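Local coordinates for protein Pre-mRNA-splicing factor 38 (Chaetomium thermophilum, PDB 5F5T) that probably takes part in pre-mRNA splicing within the spliceosome, and here its N-terminal region is bound to the chain of another protein, at residues T36-A41 / L91-L96; A123-R128 / D174-T179; P142-R147 / E197-P202. All coordinates share one frame; numbering follows the deposited sequence.

Interaction 1 (T36-A41 / L91-L96); sequences TIMEKA and LAFKLL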
loop_
_atom_site.group_PDB
_atom_site.type_symbol
_atom_site.label_atom_id
_atom_site.label_comp_id
_atom_site.label_asym_id
_atom_site.label_seq_id
_atom_site.Cartn_x
_atom_site.Cartn_y
_atom_site.Cartn_z
ATOM N N THR A 36 4.729 17.850 -3.061
ATOM C CA THR A 36 4.065 17.547 -4.325
ATOM C C THR A 36 3.699 16.070 -4.486
ATOM O O THR A 36 3.264 15.651 -5.561
ATOM C CB THR A 36 4.934 17.975 -5.512
ATOM O OG1 THR A 36 6.257 17.452 -5.346
ATOM C CG2 THR A 36 5.001 19.489 -5.581
ATOM N N ILE A 37 3.872 15.283 -3.427
ATOM C CA ILE A 37 3.528 13.863 -3.482
ATOM C C ILE A 37 2.024 13.691 -3.627
ATOM O O ILE A 37 1.550 12.819 -4.353
ATOM C CB ILE A 37 4.032 13.101 -2.247
ATOM C CG1 ILE A 37 5.552 13.249 -2.141
ATOM C CG2 ILE A 37 3.693 11.627 -2.359
ATOM C CD1 ILE A 37 6.209 12.257 -1.208
ATOM N N MET A 38 1.272 14.517 -2.912
ATOM C CA MET A 38 -0.171 14.538 -3.069
ATOM C C MET A 38 -0.578 15.643 -4.051
ATOM O O MET A 38 0.086 16.677 -4.143
ATOM C CB MET A 38 -0.845 14.709 -1.708
ATOM C CG MET A 38 -0.771 13.432 -0.874
ATOM S SD MET A 38 -1.383 13.627 0.804
ATOM C CE MET A 38 -2.992 14.273 0.417
ATOM N N GLU A 39 -1.651 15.403 -4.799
ATOM C CA GLU A 39 -2.104 16.328 -5.840
ATOM C C GLU A 39 -2.517 17.677 -5.256
ATOM O O GLU A 39 -2.987 17.746 -4.123
ATOM C CB GLU A 39 -3.269 15.710 -6.614
ATOM C CG GLU A 39 -3.086 14.229 -6.892
ATOM C CD GLU A 39 -4.394 13.511 -7.161
ATOM O OE1 GLU A 39 -4.364 12.275 -7.337
ATOM O OE2 GLU A 39 -5.450 14.177 -7.186
ATOM N N LYS A 40 -2.352 18.739 -6.041
ATOM C CA LYS A 40 -2.610 20.102 -5.576
ATOM C C LYS A 40 -4.051 20.275 -5.113
ATOM O O LYS A 40 -4.309 20.889 -4.078
ATOM C CB LYS A 40 -2.294 21.112 -6.683
ATOM C CG LYS A 40 -2.218 22.565 -6.226
ATOM C CD LYS A 40 -1.953 23.487 -7.412
ATOM C CE LYS A 40 -2.297 24.935 -7.098
ATOM N NZ LYS A 40 -1.233 25.585 -6.281
ATOM N N ALA A 41 -4.979 19.709 -5.881
ATOM C CA ALA A 41 -6.402 19.781 -5.570
ATOM C C ALA A 41 -6.679 19.199 -4.189
ATOM O O ALA A 41 -7.368 19.810 -3.365
ATOM C CB ALA A 41 -7.210 19.053 -6.627
ATOM N N LEU A 91 -3.764 13.672 8.203
ATOM C CA LEU A 91 -2.617 13.312 9.018
ATOM C C LEU A 91 -1.481 12.796 8.153
ATOM O O LEU A 91 -0.314 13.021 8.463
ATOM C CB LEU A 91 -3.009 12.273 10.069
ATOM C CG LEU A 91 -3.841 12.870 11.204
ATOM C CD1 LEU A 91 -4.251 11.813 12.213
ATOM C CD2 LEU A 91 -3.053 13.980 11.883
ATOM N N ALA A 92 -1.816 12.117 7.060
ATOM C CA ALA A 92 -0.787 11.694 6.116
ATOM C C ALA A 92 -0.079 12.914 5.534
ATOM O O ALA A 92 1.150 12.949 5.442
ATOM C CB ALA A 92 -1.387 10.848 5.011
ATOM N N PHE A 93 -0.862 13.919 5.157
ATOM C CA PHE A 93 -0.308 15.142 4.591
ATOM C C PHE A 93 0.560 15.850 5.615
ATOM O O PHE A 93 1.635 16.365 5.290
ATOM C CB PHE A 93 -1.423 16.073 4.112
ATOM C CG PHE A 93 -0.923 17.305 3.413
ATOM C CD1 PHE A 93 -0.336 17.219 2.160
ATOM C CD2 PHE A 93 -1.040 18.551 4.008
ATOM C CE1 PHE A 93 0.128 18.354 1.513
ATOM C CE2 PHE A 93 -0.579 19.690 3.367
ATOM C CZ PHE A 93 0.005 19.589 2.117
ATOM N N LYS A 94 0.101 15.849 6.860
ATOM C CA LYS A 94 0.875 16.444 7.937
ATOM C C LYS A 94 2.193 15.711 8.132
ATOM O O LYS A 94 3.210 16.331 8.402
ATOM C CB LYS A 94 0.083 16.439 9.240
ATOM C CG LYS A 94 0.796 17.136 10.384
ATOM C CD LYS A 94 1.349 18.483 9.951
ATOM C CE LYS A 94 0.451 19.623 10.393
ATOM N NZ LYS A 94 1.177 20.925 10.423
ATOM N N LEU A 95 2.174 14.393 7.978
ATOM C CA LEU A 95 3.396 13.608 8.071
ATOM C C LEU A 95 4.338 13.987 6.936
ATOM O O LEU A 95 5.552 14.073 7.128
ATOM C CB LEU A 95 3.088 12.113 8.038
ATOM C CG LEU A 95 2.792 11.472 9.396
ATOM C CD1 LEU A 95 2.558 9.983 9.233
ATOM C CD2 LEU A 95 3.910 11.739 10.392
ATOM N N LEU A 96 3.775 14.218 5.754
ATOM C CA LEU A 96 4.566 14.696 4.627
ATOM C C LEU A 96 5.228 16.025 4.980
ATOM O O LEU A 96 6.386 16.262 4.640
ATOM C CB LEU A 96 3.698 14.856 3.378
ATOM C CG LEU A 96 3.247 13.577 2.676
ATOM C CD1 LEU A 96 2.314 13.907 1.522
ATOM C CD2 LEU A 96 4.445 12.784 2.189
#

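Interaction 2 (A123-R128 / D174-T179); sequences AAFYIR and DRVCST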
loop_
_atom_site.group_PDB
_atom_site.type_symbol
_atom_site.label_atom_id
_atom_site.label_comp_id
_atom_site.label_asym_id
_atom_site.label_seq_id
_atom_site.Cartn_x
_atom_site.Cartn_y
_atom_site.Cartn_z
ATOM N N ALA A 123 1.249 4.782 8.929
ATOM C CA ALA A 123 2.688 4.629 8.748
ATOM C C ALA A 123 2.993 3.890 7.453
ATOM O O ALA A 123 3.897 4.268 6.717
ATOM C CB ALA A 123 3.300 3.906 9.935
ATOM N N ALA A 124 2.233 2.837 7.176
ATOM C CA ALA A 124 2.420 2.064 5.958
ATOM C C ALA A 124 2.134 2.926 4.733
ATOM O O ALA A 124 2.869 2.876 3.745
ATOM C CB ALA A 124 1.533 0.838 5.965
ATOM N N PHE A 125 1.072 3.724 4.814
ATOM C CA PHE A 125 0.706 4.632 3.731
ATOM C C PHE A 125 1.858 5.594 3.455
ATOM O O PHE A 125 2.321 5.723 2.317
ATOM C CB PHE A 125 -0.563 5.406 4.095
ATOM C CG PHE A 125 -1.123 6.244 2.974
ATOM C CD1 PHE A 125 -1.081 5.803 1.663
ATOM C CD2 PHE A 125 -1.700 7.477 3.241
ATOM C CE1 PHE A 125 -1.603 6.576 0.638
ATOM C CE2 PHE A 125 -2.222 8.254 2.221
ATOM C CZ PHE A 125 -2.174 7.803 0.917
ATOM N N TYR A 126 2.353 6.220 4.519
ATOM C CA TYR A 126 3.430 7.194 4.419
ATOM C C TYR A 126 4.697 6.565 3.851
ATOM O O TYR A 126 5.412 7.184 3.060
ATOM C CB TYR A 126 3.716 7.812 5.790
ATOM C CG TYR A 126 4.767 8.895 5.749
ATOM C CD1 TYR A 126 4.449 10.180 5.335
ATOM C CD2 TYR A 126 6.080 8.629 6.114
ATOM C CE1 TYR A 126 5.407 11.171 5.288
ATOM C CE2 TYR A 126 7.044 9.614 6.071
ATOM C CZ TYR A 126 6.703 10.884 5.657
ATOM O OH TYR A 126 7.663 11.870 5.611
ATOM N N ILE A 127 4.976 5.335 4.270
ATOM C CA ILE A 127 6.138 4.610 3.780
ATOM C C ILE A 127 6.007 4.360 2.281
ATOM O O ILE A 127 6.953 4.579 1.526
ATOM C CB ILE A 127 6.327 3.276 4.523
ATOM C CG1 ILE A 127 6.847 3.536 5.939
ATOM C CG2 ILE A 127 7.290 2.368 3.765
ATOM C CD1 ILE A 127 7.163 2.279 6.723
ATOM N N ARG A 128 4.824 3.932 1.851
ATOM C CA ARG A 128 4.577 3.696 0.432
ATOM C C ARG A 128 4.761 4.987 -0.363
ATOM O O ARG A 128 5.247 4.974 -1.496
ATOM C CB ARG A 128 3.171 3.132 0.210
ATOM C CG ARG A 128 2.769 3.040 -1.255
ATOM C CD ARG A 128 3.574 1.949 -1.949
ATOM N NE ARG A 128 3.232 1.792 -3.360
ATOM C CZ ARG A 128 3.614 2.618 -4.330
ATOM N NH1 ARG A 128 4.354 3.682 -4.052
ATOM N NH2 ARG A 128 3.246 2.384 -5.579
ATOM N N ASP A 174 -2.044 1.518 -8.040
ATOM C CA ASP A 174 -1.519 2.828 -8.420
ATOM C C ASP A 174 -2.110 3.972 -7.604
ATOM O O ASP A 174 -1.433 4.965 -7.348
ATOM C CB ASP A 174 -1.756 3.081 -9.911
ATOM C CG ASP A 174 -0.871 2.222 -10.794
ATOM O OD1 ASP A 174 0.226 1.833 -10.336
ATOM O OD2 ASP A 174 -1.270 1.937 -11.941
ATOM N N ARG A 175 -3.376 3.847 -7.219
ATOM C CA ARG A 175 -4.040 4.913 -6.478
ATOM C C ARG A 175 -4.714 4.400 -5.207
ATOM O O ARG A 175 -5.558 3.505 -5.247
ATOM C CB ARG A 175 -5.069 5.607 -7.371
ATOM C CG ARG A 175 -5.561 6.937 -6.834
ATOM C CD ARG A 175 -6.169 7.785 -7.940
ATOM N NE ARG A 175 -6.132 9.205 -7.610
ATOM C CZ ARG A 175 -7.160 9.872 -7.099
ATOM N NH1 ARG A 175 -8.301 9.242 -6.852
ATOM N NH2 ARG A 175 -7.049 11.166 -6.826
ATOM N N VAL A 176 -4.326 4.979 -4.076
ATOM C CA VAL A 176 -4.883 4.621 -2.778
ATOM C C VAL A 176 -5.190 5.874 -1.965
ATOM O O VAL A 176 -4.343 6.759 -1.851
ATOM C CB VAL A 176 -3.915 3.711 -1.991
ATOM C CG1 VAL A 176 -4.330 3.603 -0.529
ATOM C CG2 VAL A 176 -3.835 2.341 -2.640
ATOM N N CYS A 177 -6.400 5.940 -1.409
ATOM C CA CYS A 177 -6.824 7.069 -0.580
ATOM C C CYS A 177 -6.720 8.389 -1.331
ATOM O O CYS A 177 -6.160 9.358 -0.819
ATOM C CB CYS A 177 -6.001 7.142 0.705
ATOM S SG CYS A 177 -6.471 5.930 1.943
ATOM N N SER A 178 -7.213 8.394 -2.566
ATOM C CA SER A 178 -7.288 9.603 -3.376
ATOM C C SER A 178 -5.894 10.143 -3.668
ATOM O O SER A 178 -5.730 11.308 -4.032
ATOM C CB SER A 178 -8.137 10.670 -2.676
ATOM O OG SER A 178 -9.521 10.401 -2.812
ATOM N N THR A 179 -4.894 9.280 -3.529
ATOM C CA THR A 179 -3.510 9.672 -3.739
ATOM C C THR A 179 -2.836 8.761 -4.757
ATOM O O THR A 179 -2.909 7.536 -4.649
ATOM C CB THR A 179 -2.712 9.625 -2.424
ATOM O OG1 THR A 179 -3.299 10.521 -1.473
ATOM C CG2 THR A 179 -1.256 10.006 -2.655
#

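Interaction 3 (P142-R147 / E197-P202); sequences PFLEDR and EPRVSP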
loop_
_atom_site.group_PDB
_atom_site.type_symbol
_atom_site.label_atom_id
_atom_site.label_comp_id
_atom_site.label_asym_id
_atom_site.label_seq_id
_atom_site.Cartn_x
_atom_site.Cartn_y
_atom_site.Cartn_z
ATOM N N PRO A 142 5.652 -7.876 5.535
ATOM C CA PRO A 142 5.338 -8.682 6.723
ATOM C C PRO A 142 3.937 -8.452 7.288
ATOM O O PRO A 142 3.386 -9.348 7.927
ATOM C CB PRO A 142 6.398 -8.237 7.732
ATOM C CG PRO A 142 7.552 -7.840 6.894
ATOM C CD PRO A 142 6.951 -7.192 5.680
ATOM N N PHE A 143 3.364 -7.278 7.052
ATOM C CA PHE A 143 2.063 -6.954 7.629
ATOM C C PHE A 143 0.911 -7.487 6.790
ATOM O O PHE A 143 -0.253 -7.194 7.057
ATOM C CB PHE A 143 1.949 -5.451 7.842
ATOM C CG PHE A 143 3.006 -4.911 8.751
ATOM C CD1 PHE A 143 3.061 -5.315 10.075
ATOM C CD2 PHE A 143 3.975 -4.046 8.277
ATOM C CE1 PHE A 143 4.045 -4.840 10.915
ATOM C CE2 PHE A 143 4.965 -3.567 9.113
ATOM C CZ PHE A 143 5.000 -3.966 10.435
ATOM N N LEU A 144 1.242 -8.285 5.779
ATOM C CA LEU A 144 0.242 -9.101 5.106
ATOM C C LEU A 144 -0.287 -10.173 6.071
ATOM O O LEU A 144 -1.267 -10.856 5.781
ATOM C CB LEU A 144 0.835 -9.746 3.850
ATOM C CG LEU A 144 1.126 -8.835 2.651
ATOM C CD1 LEU A 144 1.781 -9.625 1.535
ATOM C CD2 LEU A 144 -0.149 -8.181 2.150
ATOM N N GLU A 145 0.379 -10.316 7.214
ATOM C CA GLU A 145 -0.040 -11.248 8.261
ATOM C C GLU A 145 -0.928 -10.567 9.304
ATOM O O GLU A 145 -1.512 -11.223 10.165
ATOM C CB GLU A 145 1.183 -11.866 8.940
ATOM C CG GLU A 145 0.940 -13.222 9.567
ATOM C CD GLU A 145 2.206 -13.820 10.147
ATOM O OE1 GLU A 145 2.113 -14.843 10.856
ATOM O OE2 GLU A 145 3.295 -13.266 9.892
ATOM N N ASP A 146 -1.020 -9.246 9.224
ATOM C CA ASP A 146 -1.870 -8.481 10.129
ATOM C C ASP A 146 -3.306 -8.554 9.612
ATOM O O ASP A 146 -3.632 -8.018 8.552
ATOM C CB ASP A 146 -1.387 -7.032 10.222
ATOM C CG ASP A 146 -2.042 -6.254 11.353
ATOM O OD1 ASP A 146 -3.094 -6.686 11.870
ATOM O OD2 ASP A 146 -1.494 -5.192 11.722
ATOM N N ARG A 147 -4.164 -9.216 10.376
ATOM C CA ARG A 147 -5.504 -9.544 9.913
ATOM C C ARG A 147 -6.574 -8.693 10.586
ATOM O O ARG A 147 -7.767 -8.944 10.420
ATOM C CB ARG A 147 -5.787 -11.025 10.165
ATOM C CG ARG A 147 -6.117 -11.336 11.613
ATOM C CD ARG A 147 -6.461 -12.796 11.806
ATOM N NE ARG A 147 -5.341 -13.557 12.344
ATOM C CZ ARG A 147 -5.328 -14.091 13.561
ATOM N NH1 ARG A 147 -6.378 -13.942 14.360
ATOM N NH2 ARG A 147 -4.270 -14.774 13.977
ATOM N N GLU A 197 14.533 -11.612 -2.985
ATOM C CA GLU A 197 14.132 -13.008 -3.102
ATOM C C GLU A 197 12.608 -13.063 -3.172
ATOM O O GLU A 197 11.940 -12.104 -2.786
ATOM C CB GLU A 197 14.663 -13.831 -1.925
ATOM C CG GLU A 197 16.183 -13.884 -1.833
ATOM C CD GLU A 197 16.812 -14.565 -3.036
ATOM O OE1 GLU A 197 16.263 -15.588 -3.498
ATOM O OE2 GLU A 197 17.865 -14.087 -3.511
ATOM N N PRO A 198 12.049 -14.175 -3.677
ATOM C CA PRO A 198 10.587 -14.290 -3.704
ATOM C C PRO A 198 9.987 -14.220 -2.303
ATOM O O PRO A 198 10.623 -14.646 -1.339
ATOM C CB PRO A 198 10.365 -15.663 -4.336
ATOM C CG PRO A 198 11.563 -15.841 -5.214
ATOM C CD PRO A 198 12.689 -15.297 -4.385
ATOM N N ARG A 199 8.782 -13.671 -2.195
ATOM C CA ARG A 199 8.147 -13.479 -0.899
ATOM C C ARG A 199 7.845 -14.823 -0.250
ATOM O O ARG A 199 7.400 -15.760 -0.914
ATOM C CB ARG A 199 6.859 -12.669 -1.039
ATOM C CG ARG A 199 6.200 -12.335 0.293
ATOM C CD ARG A 199 4.898 -11.585 0.098
ATOM N NE ARG A 199 3.839 -12.474 -0.371
ATOM C CZ ARG A 199 2.995 -13.113 0.434
ATOM N NH1 ARG A 199 3.083 -12.956 1.748
ATOM N NH2 ARG A 199 2.061 -13.902 -0.074
ATOM N N VAL A 200 8.091 -14.916 1.052
ATOM C CA VAL A 200 7.784 -16.134 1.789
ATOM C C VAL A 200 6.544 -15.929 2.655
ATOM O O VAL A 200 6.526 -15.101 3.567
ATOM C CB VAL A 200 8.976 -16.591 2.660
ATOM C CG1 VAL A 200 10.039 -17.244 1.792
ATOM C CG2 VAL A 200 9.567 -15.421 3.436
ATOM N N SER A 201 5.488 -16.667 2.337
ATOM C CA SER A 201 4.239 -16.571 3.078
ATOM C C SER A 201 4.373 -17.241 4.442
ATOM O O SER A 201 5.075 -18.244 4.575
ATOM C CB SER A 201 3.098 -17.211 2.283
ATOM O OG SER A 201 1.850 -17.004 2.921
ATOM N N PRO A 202 3.693 -16.692 5.460
ATOM C CA PRO A 202 3.636 -17.319 6.784
ATOM C C PRO A 202 3.103 -18.743 6.704
ATOM O O PRO A 202 3.518 -19.614 7.470
ATOM C CB PRO A 202 2.670 -16.416 7.554
ATOM C CG PRO A 202 2.826 -15.087 6.903
ATOM C CD PRO A 202 2.977 -15.405 5.441
#

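Interaction 1 (T36-A41 / L91-L96)
M38 and L96 meet through methylene, sulfur and methyl, and M38 illustrates how one flexible side chain can bind a loop to a helix. The path starts at CB, which points toward helix 87-98. CG swings to the side opposite the backbone carbonyl (chi1 -74°), and in this position it lies 3.9 Å from L96 CD1. SD comes next, 3.8 Å from that same methyl and 4.0 Å from F93 CD1. The sulfur approaches F93 at the ring edge, 5.3 Å from the centroid and 78° off the ring normal, a Met-aromatic contact. At the tip, the bend at chi3 (55°) turns CE away from L96, leaving the sulfur as the atom that touches both L96 and F93. The other branch of L96, CD2, is met by I37 CD1 at 3.9 Å, so two consecutive loop residues divide the fork of one leucine. The joined parts are the approach to helix 40-48, with E39 at its N-cap position, and helix 87-98; I46 of helix 40-48 also touches M38, and F93 packs on R43 and V47. Methyls, a thioether and a ring edge offer no strong donor or acceptor, so the grip between these two segments is probably dispersion and burial.

Interaction 2 (A123-R128 / D174-T179)
V176 O is approached by two quite different groups: the backbone N of T179 donates to it at 3.1 Å, while F125 CZ comes within 3.7 Å of it. The first belongs to a tight beta hairpin whose short strands, 175-176 and 179-180, are joined by a type I' turn from V176 to T179. V176 N returns the bond to T179 O at 3.0 Å, making the two residues a hydrogen-bonded antiparallel pair, and C177 and S178 at the turn corners both take the left-handed backbone conformation that defines this turn. A further tie lies inside the loop: T179 OG1 donates to C177 O at 3.2 Å, coming from 50° above the carbonyl plane.

Against this hairpin end helix 117-130 presents F125. Its ring leaves the helix with CG anti to the backbone N (chi1 -173°), which carries CZ forward into the turn. T179 OG1 sits in the ring plane at the edge, 3.8 Å from CZ, and CB of C177 is 3.9 Å from the same carbon. On the same side of the ring as C177, V176 CG1 lies 4.2 Å from F125 CE1 as the two side chains run past each other in opposite directions. L170 of helix 163-172 and A92 of helix 87-98 also touch F125, placing the ring at a buried junction of helices and hairpin. One turn further along, R128 hydrogen-bonds to L170 O and W182 O and makes a cation-pi contact with W182. C177 SG stands 4.9 Å from the centroid of the F125 ring, 15° off the ring normal, in a Cys sulfur-aromatic contact.

Interaction 3 (P142-R147 / E197-P202)
Where the 3-10 turn 142-145 passes the irregular segment 197-202, the backbones come closest at E145 and P202, their CA atoms 7.2 Å apart. E145 runs extended, its CG anti to the backbone N (chi1 -154°), and slides along the proline ring in the opposite sense. Its carboxylate spans the CB-CG side of the ring: OE2 is 3.5 Å from P202 CG, and OE1 is 3.7 Å from P202 CB. The contact joins the loop between helix 133-140 and strand 149-153 to the linker between helices 187-192 and 206-218, a place where the chain also meets another protein. L144 faces R199 there. One methyl, CD1, lies over a face of the guanidinium, toward its rim, 3.6 Å from R199 NH1; the bend of the arginine at chi3 (74°) brings the flat group round to this methyl. The polar partners of R199 lie outside these two segments: NE and NH2 are both salt-bridged to the chain of the other protein. That chain also reaches L144 O, which accepts a hydrogen bond from one of its aromatic side chains. L144 also packs against I167 and D168 of helix 163-172.

How the interactions relate
Interactions 1 and 2 adjoin, their centres 10 Å apart, and a salt bridge connects them: E39 OE1 lies 2.9 Å from R175 NH2, so the N-cap of helix 40-48 is tied to the hairpin. Y126 makes a second connection, its CE1 3.5 Å from L96 N, and brings helix 117-130 against helix 87-98. Interaction 3 stands apart, on the opposite side of the chain's centre from interaction 1, with centres 28 Å apart. Interaction 2 lies between them, its centre 19 Å from that of interaction 3 and the nearest atoms about 6 Å apart. Along the chain, the segments of interactions 2 and 3 alternate. Interaction 3 alone touches the other protein.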